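Local atomic coordinates of HTH-type transcriptional regulator KdgR (Escherichia coli, PDB entry 1YSP), a protein that represses transcription of the genes for transport and catabolism of 2-keto-3-deoxygluconate, and also of the Entner-Doudoroff aldolase gene. Residues I34-K39 with Y59-G64. Residues are numbered along the deposited sequence; the frame is centred on the assembly and turned at random.
Sequences IVYIHK and YSTAIG
An N-capped helix start seated on a strand of the central sheet is illustrated by Ile34 and Tyr36, which receive Thr61, the N-cap just before helix 62-69, and Ile63 and Gly64 of its first turn. Ile34 and Thr61 meet tip to tip: CD1 of Ile34 lies 3.5 Å from Thr61 OG1 and also touches CB and CG2 of the threonine. The same methyl reaches CB of Ile63 at 4.1 Å. The other branch, Ile34 CG2, is anti to the carbonyl carbon and presses on the backbone of Gly64, its distance of 3.4 Å to Gly64 CA being tight for two carbons. Having no side chain, the glycine lets this methyl come down directly on its backbone. Farther along the strand, Ile63 CD1 meets the Tyr36 ring at its edge, near the ring plane, 3.5 Å from CE1; His25 of the adjoining strand packs against both residues.

Thr61 is the N-cap residue. With chi1 at 61°, OG1 stands between the backbone N and the carbonyl carbon and accepts the amide of Gly64 (N to OG1 2.9 Å, a bent bond at 136°). OG1 is also hydrogen-bonded to Pro57 O, tying the helix start to the end of strand 55-57. An alanine here would probably leave the Gly64 amide without its cap and open a gap beside Ile34 CD1. Buried throughout, the contact joins helix to antiparallel sheet in the GAF-like effector-binding domain of the IclR family, the C-terminal part of this repressor, and its capping bond is that of a classic threonine N-cap.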
# COMPACT_ATOMS: atom_id res chain seq x y z
N ILE A 34 1.74 8.62 4.63
CA ILE A 34 1.76 8.32 3.18
C ILE A 34 1.19 9.51 2.44
O ILE A 34 0.36 10.23 2.96
CB ILE A 34 1.01 7.00 2.80
CG1 ILE A 34 -0.52 7.12 3.05
CG2 ILE A 34 1.60 5.83 3.60
CD1 ILE A 34 -1.41 6.02 2.28
N VAL A 35 1.62 9.71 1.20
CA VAL A 35 1.00 10.72 0.35
C VAL A 35 0.52 10.04 -0.93
O VAL A 35 1.28 9.33 -1.53
CB VAL A 35 2.02 11.89 -0.01
CG1 VAL A 35 3.34 11.33 -0.55
CG2 VAL A 35 1.39 12.82 -1.04
N TYR A 36 -0.73 10.23 -1.34
CA TYR A 36 -1.15 9.66 -2.63
C TYR A 36 -0.59 10.51 -3.77
O TYR A 36 -0.90 11.67 -3.88
CB TYR A 36 -2.67 9.52 -2.72
CG TYR A 36 -3.22 8.48 -1.77
CD1 TYR A 36 -2.70 7.19 -1.74
CD2 TYR A 36 -4.29 8.78 -0.93
CE1 TYR A 36 -3.20 6.24 -0.88
CE2 TYR A 36 -4.80 7.80 -0.04
CZ TYR A 36 -4.24 6.55 -0.03
OH TYR A 36 -4.72 5.57 0.83
N ILE A 37 0.29 9.92 -4.58
CA ILE A 37 0.88 10.63 -5.73
C ILE A 37 0.16 10.39 -7.08
O ILE A 37 0.25 11.25 -7.98
CB ILE A 37 2.41 10.40 -5.82
CG1 ILE A 37 2.76 8.90 -5.94
CG2 ILE A 37 3.10 11.01 -4.56
CD1 ILE A 37 4.23 8.58 -6.19
N HIS A 38 -0.55 9.26 -7.23
CA HIS A 38 -1.43 9.03 -8.41
C HIS A 38 -2.70 8.28 -8.01
O HIS A 38 -2.72 7.60 -6.99
CB HIS A 38 -0.70 8.30 -9.54
CG HIS A 38 -1.33 8.48 -10.90
ND1 HIS A 38 -1.90 9.66 -11.32
CD2 HIS A 38 -1.42 7.63 -11.95
CE1 HIS A 38 -2.34 9.53 -12.56
NE2 HIS A 38 -2.06 8.30 -12.97
N LYS A 39 -3.77 8.43 -8.79
CA LYS A 39 -5.01 7.68 -8.54
C LYS A 39 -5.71 7.44 -9.87
O LYS A 39 -5.67 8.32 -10.76
CB LYS A 39 -5.93 8.51 -7.62
CG LYS A 39 -7.03 7.75 -6.98
CD LYS A 39 -8.08 8.65 -6.24
CE LYS A 39 -9.30 7.83 -5.79
NZ LYS A 39 -10.41 8.67 -5.29
N TYR A 59 0.22 3.49 9.61
CA TYR A 59 -0.07 2.21 10.34
C TYR A 59 -1.45 1.62 10.00
O TYR A 59 -1.74 0.45 10.34
CB TYR A 59 0.01 2.46 11.90
CG TYR A 59 -0.85 3.62 12.37
CD1 TYR A 59 -2.20 3.42 12.72
CD2 TYR A 59 -0.32 4.93 12.48
CE1 TYR A 59 -3.02 4.51 13.13
CE2 TYR A 59 -1.12 6.02 12.91
CZ TYR A 59 -2.45 5.82 13.22
OH TYR A 59 -3.20 6.89 13.63
N SER A 60 -2.29 2.40 9.33
CA SER A 60 -3.69 2.00 9.03
C SER A 60 -4.00 1.92 7.52
O SER A 60 -5.20 1.69 7.13
CB SER A 60 -4.67 3.01 9.63
OG SER A 60 -4.47 4.32 9.09
N THR A 61 -2.99 2.14 6.68
CA THR A 61 -3.12 2.08 5.21
C THR A 61 -2.36 0.88 4.68
O THR A 61 -1.34 0.52 5.24
CB THR A 61 -2.61 3.38 4.52
OG1 THR A 61 -1.21 3.60 4.80
CG2 THR A 61 -3.44 4.56 4.97
N ALA A 62 -2.84 0.24 3.60
CA ALA A 62 -2.14 -0.86 2.99
C ALA A 62 -0.79 -0.35 2.41
O ALA A 62 0.23 -1.01 2.53
CB ALA A 62 -3.03 -1.57 1.90
N ILE A 63 -0.80 0.81 1.81
CA ILE A 63 0.46 1.40 1.21
C ILE A 63 1.48 1.73 2.31
O ILE A 63 2.70 1.54 2.17
CB ILE A 63 0.10 2.67 0.36
CG1 ILE A 63 -0.60 2.24 -0.97
CG2 ILE A 63 1.38 3.52 0.08
CD1 ILE A 63 -1.34 3.42 -1.68
N GLY A 64 0.99 2.29 3.42
CA GLY A 64 1.86 2.56 4.58
C GLY A 64 2.55 1.30 5.04
O GLY A 64 3.77 1.30 5.26